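Local coordinates for protein sulfatase (Bacteroides fragilis CAG:558, PDB 6USS) that probably hydrolyses aryl sulfate esters as a calcium-dependent gut bacterial arylsulfatase of the sulfatase family, at residues K373-P385 / G415-F427. The protein carries 1 engineered substitution. Numbering follows the deposited sequence.
Sequences KCDKYLIIEDFYP and GDPSKGRSLYWNF
R421 sets CG anti to its own N (chi1 175°) and stays extended to NE, which carries its guanidinium to D382, where CG is anti to the carbonyl carbon, beside the backbone N (chi1 -55°). The meeting is end-on and bidentate: NH1 donates to OD2 at 2.7 Å along a nearly straight line, NH2 to the syn lone pair of OD1, also at 2.7 Å, with the two planes 37° apart. OD2 also accepts from the backbone N of I379 at 2.9 Å, from the opposite face of the carboxylate, and OD1 from the N of I405. L423 CD2 lies over the centre of one guanidinium face, and I379 CG2 touches that methyl at 3.8 Å. I379 CD1 rests near the rim of the W425 indole, whose NE1 is hydrogen-bonded to A84 O. The Y377 ring slides past L423, CD1 to CD1 3.7 Å, with S418 OG over its face. At the outer end K376 NZ makes a long, weak salt bridge to D416 OD2 (3.5 Å); a water bridges both groups and reaches S418 OG. I379 thus packs strand 378-379 against strand 422-427, while the ion pair ties the flanking turn and loop; four N-H donors probably favour ionised D382.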
ATOM      1  N   LYS A 373       7.456  30.619 -20.786  1.00 24.82           N
ATOM      2  CA  LYS A 373       7.655  31.004 -19.393  1.00 20.56           C
ATOM      3  C   LYS A 373       6.384  31.628 -18.838  1.00 22.60           C
ATOM      4  O   LYS A 373       5.610  32.241 -19.571  1.00 25.13           O
ATOM      5  CB  LYS A 373       8.815  31.998 -19.233  1.00 18.12           C
ATOM      6  CG  LYS A 373      10.191  31.421 -19.481  1.00 23.36           C
ATOM      7  CD  LYS A 373      11.243  32.523 -19.537  1.00 23.51           C
ATOM      8  CE  LYS A 373      12.558  32.039 -20.169  1.00 33.55           C
ATOM      9  NZ  LYS A 373      13.754  32.348 -19.322  1.00 32.19           N
ATOM     10  N   CYS A 374       6.168  31.460 -17.535  1.00 24.97           N
ATOM     11  CA  CYS A 374       4.998  32.013 -16.874  1.00 21.27           C
ATOM     12  C   CYS A 374       5.439  32.717 -15.605  1.00 23.75           C
ATOM     13  O   CYS A 374       5.979  32.091 -14.682  1.00 19.64           O
ATOM     14  CB  CYS A 374       3.959  30.943 -16.539  1.00 17.60           C
ATOM     15  SG  CYS A 374       2.484  31.707 -15.783  1.00 23.32           S
ATOM     16  N   ASP A 375       5.164  34.011 -15.563  1.00 28.78           N
ATOM     17  CA  ASP A 375       5.543  34.935 -14.503  1.00 23.11           C
ATOM     18  C   ASP A 375       4.600  34.882 -13.307  1.00 23.87           C
ATOM     19  O   ASP A 375       4.973  35.339 -12.218  1.00 20.86           O
ATOM     20  CB  ASP A 375       5.541  36.357 -15.090  1.00 27.58           C
ATOM     21  CG  ASP A 375       6.520  37.286 -14.426  1.00 40.63           C
ATOM     22  OD1 ASP A 375       7.322  36.839 -13.561  1.00 45.37           O
ATOM     23  OD2 ASP A 375       6.483  38.488 -14.793  1.00 46.91           O
ATOM     24  N   LYS A 376       3.381  34.369 -13.490  1.00 18.22           N
ATOM     25  CA  LYS A 376       2.372  34.421 -12.437  1.00 23.34           C
ATOM     26  C   LYS A 376       2.760  33.515 -11.275  1.00 19.54           C
ATOM     27  O   LYS A 376       3.279  32.415 -11.471  1.00 18.94           O
ATOM     28  CB  LYS A 376       1.000  34.020 -12.985  1.00 24.79           C
ATOM     29  CG  LYS A 376       0.587  34.791 -14.249  1.00 25.91           C
ATOM     30  CD  LYS A 376       0.742  36.281 -14.016  1.00 27.80           C
ATOM     31  CE  LYS A 376       0.110  37.115 -15.114  1.00 27.91           C
ATOM     32  NZ  LYS A 376      -0.140  38.479 -14.541  1.00 44.81           N
ATOM     33  N   TYR A 377       2.510  33.971 -10.057  1.00 16.85           N
ATOM     34  CA  TYR A 377       2.999  33.201  -8.927  1.00 18.08           C
ATOM     35  C   TYR A 377       2.008  32.119  -8.515  1.00 21.13           C
ATOM     36  O   TYR A 377       0.796  32.242  -8.710  1.00 19.37           O
ATOM     37  CB  TYR A 377       3.353  34.097  -7.733  1.00 19.10           C
ATOM     38  CG  TYR A 377       2.307  35.058  -7.175  1.00 23.49           C
ATOM     39  CD1 TYR A 377       1.089  34.606  -6.674  1.00 24.06           C
ATOM     40  CD2 TYR A 377       2.589  36.424  -7.065  1.00 24.36           C
ATOM     41  CE1 TYR A 377       0.156  35.497  -6.119  1.00 23.31           C
ATOM     42  CE2 TYR A 377       1.663  37.318  -6.525  1.00 20.78           C
ATOM     43  CZ  TYR A 377       0.450  36.848  -6.052  1.00 22.61           C
ATOM     44  OH  TYR A 377      -0.466  37.730  -5.503  1.00 23.70           O
ATOM     45  N   LEU A 378       2.558  31.032  -7.971  1.00 20.92           N
ATOM     46  CA  LEU A 378       1.779  29.937  -7.422  1.00 19.63           C
ATOM     47  C   LEU A 378       2.536  29.367  -6.229  1.00 20.29           C
ATOM     48  O   LEU A 378       3.729  29.625  -6.049  1.00 17.71           O
ATOM     49  CB  LEU A 378       1.514  28.863  -8.480  1.00 16.09           C
ATOM     50  CG  LEU A 378       2.760  28.253  -9.130  1.00 17.88           C
ATOM     51  CD1 LEU A 378       3.377  27.111  -8.295  1.00 15.66           C
ATOM     52  CD2 LEU A 378       2.414  27.763 -10.524  1.00 15.85           C
ATOM     53  N   ILE A 379       1.838  28.560  -5.428  1.00 16.94           N
ATOM     54  CA  ILE A 379       2.416  28.005  -4.214  1.00 17.63           C
ATOM     55  C   ILE A 379       2.139  26.501  -4.141  1.00 15.97           C
ATOM     56  O   ILE A 379       1.157  26.004  -4.688  1.00 16.87           O
ATOM     57  CB  ILE A 379       1.880  28.736  -2.970  1.00 17.93           C
ATOM     58  CG1 ILE A 379       2.575  28.246  -1.701  1.00 12.89           C
ATOM     59  CG2 ILE A 379       0.344  28.627  -2.904  1.00 17.17           C
ATOM     60  CD1 ILE A 379       2.952  29.371  -0.767  1.00 17.62           C
ATOM     61  N   ILE A 380       3.016  25.787  -3.418  1.00 13.68           N
ATOM     62  CA  ILE A 380       3.094  24.324  -3.448  1.00 12.34           C
ATOM     63  C   ILE A 380       1.740  23.649  -3.188  1.00 15.05           C
ATOM     64  O   ILE A 380       1.396  22.669  -3.856  1.00 15.62           O
ATOM     65  CB  ILE A 380       4.184  23.840  -2.463  1.00 14.72           C
ATOM     66  CG1 ILE A 380       4.291  22.312  -2.440  1.00 15.19           C
ATOM     67  CG2 ILE A 380       3.939  24.372  -1.054  1.00 15.34           C
ATOM     68  CD1 ILE A 380       4.794  21.720  -3.711  1.00 12.43           C
ATOM     69  N   GLU A 381       0.937  24.149  -2.240  1.00 15.22           N
ATOM     70  CA  GLU A 381      -0.367  23.509  -2.015  1.00 16.96           C
ATOM     71  C   GLU A 381      -1.244  23.506  -3.261  1.00 17.03           C
ATOM     72  O   GLU A 381      -2.189  22.711  -3.326  1.00 16.22           O
ATOM     73  CB  GLU A 381      -1.150  24.170  -0.870  1.00 15.48           C
ATOM     74  CG  GLU A 381      -1.442  25.639  -1.063  1.00 13.60           C
ATOM     75  CD  GLU A 381      -0.567  26.509  -0.159  1.00 20.16           C
ATOM     76  OE1 GLU A 381      -1.080  27.538   0.352  1.00 19.32           O
ATOM     77  OE2 GLU A 381       0.630  26.158   0.040  1.00 16.37           O
ATOM     78  N   ASP A 382      -0.961  24.376  -4.241  1.00 13.61           N
ATOM     79  CA  ASP A 382      -1.700  24.372  -5.504  1.00 15.62           C
ATOM     80  C   ASP A 382      -1.464  23.101  -6.323  1.00 18.49           C
ATOM     81  O   ASP A 382      -2.317  22.730  -7.149  1.00 17.31           O
ATOM     82  CB  ASP A 382      -1.314  25.581  -6.359  1.00 16.29           C
ATOM     83  CG  ASP A 382      -1.501  26.906  -5.641  1.00 18.01           C
ATOM     84  OD1 ASP A 382      -2.256  26.957  -4.643  1.00 16.92           O
ATOM     85  OD2 ASP A 382      -0.874  27.901  -6.080  1.00 17.66           O
ATOM     86  N   PHE A 383      -0.308  22.447  -6.139  1.00 16.39           N
ATOM     87  CA  PHE A 383      -0.014  21.197  -6.844  1.00 18.11           C
ATOM     88  C   PHE A 383      -1.107  20.150  -6.636  1.00 16.62           C
ATOM     89  O   PHE A 383      -1.378  19.342  -7.539  1.00 14.17           O
ATOM     90  CB  PHE A 383       1.338  20.628  -6.382  1.00 13.84           C
ATOM     91  CG  PHE A 383       2.543  21.287  -7.010  1.00 11.01           C
ATOM     92  CD1 PHE A 383       2.730  22.657  -6.938  1.00 13.60           C
ATOM     93  CD2 PHE A 383       3.516  20.520  -7.634  1.00 14.63           C
ATOM     94  CE1 PHE A 383       3.867  23.266  -7.505  1.00 15.71           C
ATOM     95  CE2 PHE A 383       4.652  21.113  -8.206  1.00 15.14           C
ATOM     96  CZ  PHE A 383       4.825  22.491  -8.143  1.00 13.52           C
ATOM     97  N   TYR A 384      -1.757  20.168  -5.453  1.00 12.69           N
ATOM     98  CA  TYR A 384      -2.762  19.154  -5.130  1.00 17.04           C
ATOM     99  C   TYR A 384      -3.993  19.255  -6.032  1.00 18.69           C
ATOM    100  O   TYR A 384      -4.278  18.292  -6.770  1.00 14.28           O
ATOM    101  CB  TYR A 384      -3.100  19.248  -3.642  1.00 16.07           C
ATOM    102  CG  TYR A 384      -4.095  18.290  -3.044  1.00 14.63           C
ATOM    103  CD1 TYR A 384      -5.439  18.325  -3.398  1.00 17.05           C
ATOM    104  CD2 TYR A 384      -3.698  17.402  -2.048  1.00 16.58           C
ATOM    105  CE1 TYR A 384      -6.352  17.471  -2.804  1.00 16.70           C
ATOM    106  CE2 TYR A 384      -4.592  16.562  -1.437  1.00 15.37           C
ATOM    107  CZ  TYR A 384      -5.919  16.595  -1.815  1.00 18.45           C
ATOM    108  OH  TYR A 384      -6.807  15.742  -1.206  1.00 17.46           O
ATOM    109  N   PRO A 385      -4.744  20.372  -6.054  1.00 20.10           N
ATOM    110  CA  PRO A 385      -5.840  20.472  -7.036  1.00 19.05           C
ATOM    111  C   PRO A 385      -5.364  20.353  -8.468  1.00 16.02           C
ATOM    112  O   PRO A 385      -6.113  19.839  -9.296  1.00 16.30           O
ATOM    113  CB  PRO A 385      -6.438  21.870  -6.788  1.00 20.35           C
ATOM    114  CG  PRO A 385      -5.809  22.379  -5.547  1.00 18.50           C
ATOM    115  CD  PRO A 385      -4.508  21.667  -5.388  1.00 15.47           C
ATOM    116  N   GLY A 415      -6.670  31.652 -17.746  1.00 21.42           N
ATOM    117  CA  GLY A 415      -7.008  32.512 -16.635  1.00 17.00           C
ATOM    118  C   GLY A 415      -5.796  32.798 -15.784  1.00 21.66           C
ATOM    119  O   GLY A 415      -4.665  32.463 -16.140  1.00 28.42           O
ATOM    120  N   ASP A 416      -6.050  33.424 -14.642  1.00 18.71           N
ATOM    121  CA  ASP A 416      -4.982  33.899 -13.762  1.00 25.51           C
ATOM    122  C   ASP A 416      -5.407  33.739 -12.307  1.00 24.95           C
ATOM    123  O   ASP A 416      -5.901  34.680 -11.680  1.00 22.59           O
ATOM    124  CB  ASP A 416      -4.647  35.360 -14.074  1.00 24.01           C
ATOM    125  CG  ASP A 416      -3.403  35.858 -13.350  1.00 31.09           C
ATOM    126  OD1 ASP A 416      -2.717  35.035 -12.689  1.00 27.58           O
ATOM    127  OD2 ASP A 416      -3.122  37.086 -13.444  1.00 28.37           O
ATOM    128  N   PRO A 417      -5.203  32.553 -11.720  1.00 25.90           N
ATOM    129  CA  PRO A 417      -5.424  32.414 -10.266  1.00 26.09           C
ATOM    130  C   PRO A 417      -4.568  33.357  -9.426  1.00 22.25           C
ATOM    131  O   PRO A 417      -4.865  33.558  -8.246  1.00 20.81           O
ATOM    132  CB  PRO A 417      -5.078  30.944  -9.981  1.00 22.81           C
ATOM    133  CG  PRO A 417      -4.246  30.498 -11.161  1.00 24.56           C
ATOM    134  CD  PRO A 417      -4.754  31.292 -12.340  1.00 24.45           C
ATOM    135  N   SER A 418      -3.537  33.963 -10.005  1.00 20.09           N
ATOM    136  CA  SER A 418      -2.630  34.824  -9.254  1.00 22.47           C
ATOM    137  C   SER A 418      -3.217  36.208  -8.981  1.00 27.73           C
ATOM    138  O   SER A 418      -2.857  36.837  -7.976  1.00 18.10           O
ATOM    139  CB  SER A 418      -1.322  34.937 -10.024  1.00 17.08           C
ATOM    140  OG  SER A 418      -0.702  36.178  -9.811  1.00 29.13           O
ATOM    141  N   LYS A 419      -4.121  36.688  -9.848  1.00 23.71           N
ATOM    142  CA  LYS A 419      -4.657  38.042  -9.735  1.00 22.71           C
ATOM    143  C   LYS A 419      -5.417  38.220  -8.423  1.00 24.64           C
ATOM    144  O   LYS A 419      -6.354  37.473  -8.126  1.00 21.21           O
ATOM    145  CB  LYS A 419      -5.565  38.349 -10.927  1.00 25.98           C
ATOM    146  CG  LYS A 419      -6.188  39.737 -10.887  1.00 23.97           C
ATOM    147  CD  LYS A 419      -6.765  40.166 -12.221  1.00 27.82           C
ATOM    148  CE  LYS A 419      -7.305  41.611 -12.138  1.00 30.06           C
ATOM    149  NZ  LYS A 419      -8.404  41.853 -13.118  1.00 30.15           N
ATOM    150  N   GLY A 420      -5.014  39.226  -7.647  1.00 21.61           N
ATOM    151  CA  GLY A 420      -5.582  39.481  -6.348  1.00 20.96           C
ATOM    152  C   GLY A 420      -5.234  38.487  -5.256  1.00 31.26           C
ATOM    153  O   GLY A 420      -5.602  38.725  -4.095  1.00 32.11           O
ATOM    154  N   ARG A 421      -4.531  37.395  -5.566  1.00 22.53           N
ATOM    155  CA  ARG A 421      -4.351  36.316  -4.600  1.00 21.87           C
ATOM    156  C   ARG A 421      -3.238  36.618  -3.598  1.00 22.51           C
ATOM    157  O   ARG A 421      -2.126  36.998  -3.984  1.00 19.88           O
ATOM    158  CB  ARG A 421      -4.047  35.009  -5.323  1.00 20.29           C
ATOM    159  CG  ARG A 421      -3.719  33.874  -4.389  1.00 18.89           C
ATOM    160  CD  ARG A 421      -3.638  32.563  -5.164  1.00 20.28           C
ATOM    161  NE  ARG A 421      -3.610  31.438  -4.249  1.00 21.19           N
ATOM    162  CZ  ARG A 421      -2.943  30.318  -4.475  1.00 21.04           C
ATOM    163  NH1 ARG A 421      -2.260  30.184  -5.606  1.00 21.79           N
ATOM    164  NH2 ARG A 421      -2.964  29.339  -3.576  1.00 17.90           N
ATOM    165  N   SER A 422      -3.540  36.432  -2.312  1.00 15.98           N
ATOM    166  CA  SER A 422      -2.526  36.458  -1.266  1.00 20.72           C
ATOM    167  C   SER A 422      -1.862  35.085  -1.124  1.00 18.90           C
ATOM    168  O   SER A 422      -2.535  34.051  -1.128  1.00 18.76           O
ATOM    169  CB  SER A 422      -3.151  36.868   0.074  1.00 20.78           C
ATOM    170  OG  SER A 422      -3.328  38.263   0.215  1.00 23.95           O
ATOM    171  N   LEU A 423      -0.538  35.071  -0.976  1.00 17.24           N
ATOM    172  CA  LEU A 423       0.192  33.863  -0.592  1.00 21.56           C
ATOM    173  C   LEU A 423       0.645  33.986   0.864  1.00 19.56           C
ATOM    174  O   LEU A 423       1.012  35.077   1.314  1.00 17.41           O
ATOM    175  CB  LEU A 423       1.404  33.628  -1.496  1.00 13.23           C
ATOM    176  CG  LEU A 423       1.176  33.483  -2.991  1.00 15.35           C
ATOM    177  CD1 LEU A 423       2.500  33.101  -3.629  1.00 14.21           C
ATOM    178  CD2 LEU A 423       0.094  32.448  -3.301  1.00 13.23           C
ATOM    179  N   TYR A 424       0.644  32.870   1.600  1.00 15.03           N
ATOM    180  CA  TYR A 424       0.966  32.920   3.021  1.00 18.58           C
ATOM    181  C   TYR A 424       1.999  31.879   3.451  1.00 17.55           C
ATOM    182  O   TYR A 424       1.938  30.714   3.050  1.00 16.74           O
ATOM    183  CB  TYR A 424      -0.278  32.729   3.857  1.00 16.13           C
ATOM    184  CG  TYR A 424      -1.410  33.655   3.535  1.00 19.20           C
ATOM    185  CD1 TYR A 424      -2.441  33.244   2.703  1.00 16.77           C
ATOM    186  CD2 TYR A 424      -1.480  34.922   4.103  1.00 19.16           C
ATOM    187  CE1 TYR A 424      -3.489  34.066   2.421  1.00 16.00           C
ATOM    188  CE2 TYR A 424      -2.537  35.763   3.827  1.00 19.60           C
ATOM    189  CZ  TYR A 424      -3.545  35.323   2.987  1.00 21.99           C
ATOM    190  OH  TYR A 424      -4.611  36.148   2.699  1.00 22.45           O
ATOM    191  N   TRP A 425       2.919  32.303   4.316  1.00 19.32           N
ATOM    192  CA  TRP A 425       3.812  31.398   5.028  1.00 20.14           C
ATOM    193  C   TRP A 425       3.719  31.659   6.530  1.00 21.39           C
ATOM    194  O   TRP A 425       3.537  32.800   6.973  1.00 17.15           O
ATOM    195  CB  TRP A 425       5.265  31.554   4.606  1.00 16.91           C
ATOM    196  CG  TRP A 425       5.566  31.366   3.167  1.00 16.56           C
ATOM    197  CD1 TRP A 425       6.222  30.308   2.599  1.00 17.06           C
ATOM    198  CD2 TRP A 425       5.295  32.288   2.104  1.00 20.28           C
ATOM    199  NE1 TRP A 425       6.363  30.508   1.254  1.00 18.23           N
ATOM    200  CE2 TRP A 425       5.802  31.715   0.919  1.00 20.02           C
ATOM    201  CE3 TRP A 425       4.676  33.545   2.038  1.00 18.19           C
ATOM    202  CZ2 TRP A 425       5.695  32.348  -0.324  1.00 15.43           C
ATOM    203  CZ3 TRP A 425       4.570  34.172   0.804  1.00 18.28           C
ATOM    204  CH2 TRP A 425       5.075  33.573  -0.358  1.00 18.14           C
ATOM    205  N   ASN A 426       3.869  30.592   7.311  1.00 21.46           N
ATOM    206  CA  ASN A 426       3.962  30.714   8.760  1.00 21.54           C
ATOM    207  C   ASN A 426       5.043  29.779   9.269  1.00 21.53           C
ATOM    208  O   ASN A 426       4.960  28.567   9.054  1.00 16.12           O
ATOM    209  CB  ASN A 426       2.636  30.398   9.455  1.00 19.54           C
ATOM    210  CG  ASN A 426       2.650  30.837  10.898  1.00 17.43           C
ATOM    211  OD1 ASN A 426       3.334  31.795  11.241  1.00 20.08           O
ATOM    212  ND2 ASN A 426       1.932  30.136  11.749  1.00 16.33           N
ATOM    213  N   PHE A 427       6.039  30.341   9.960  1.00 21.67           N
ATOM    214  CA  PHE A 427       7.115  29.575  10.591  1.00 21.85           C
ATOM    215  C   PHE A 427       7.232  30.014  12.043  1.00 21.95           C
ATOM    216  O   PHE A 427       8.153  30.762  12.413  1.00 20.96           O
ATOM    217  CB  PHE A 427       8.446  29.763   9.852  1.00 20.42           C
ATOM    218  CG  PHE A 427       9.516  28.781  10.261  1.00 17.51           C
ATOM    219  CD1 PHE A 427       9.556  27.504   9.706  1.00 17.79           C
ATOM    220  CD2 PHE A 427      10.497  29.140  11.198  1.00 20.41           C
ATOM    221  CE1 PHE A 427      10.555  26.582  10.084  1.00 19.29           C
ATOM    222  CE2 PHE A 427      11.502  28.233  11.587  1.00 16.12           C
ATOM    223  CZ  PHE A 427      11.526  26.956  11.036  1.00 18.57           C
TER
HETATM  224  O   HOH W   1      -1.424  38.564 -11.667  1.00 21.13           O
HETATM  225  O   HOH W   2       1.475  37.179 -10.328  1.00 15.96           O
HETATM  226  O   HOH W   3      -1.717  31.308  -8.385  1.00 21.21           O
HETATM  227  O   HOH W   4      -1.117  30.410   0.084  1.00 17.35           O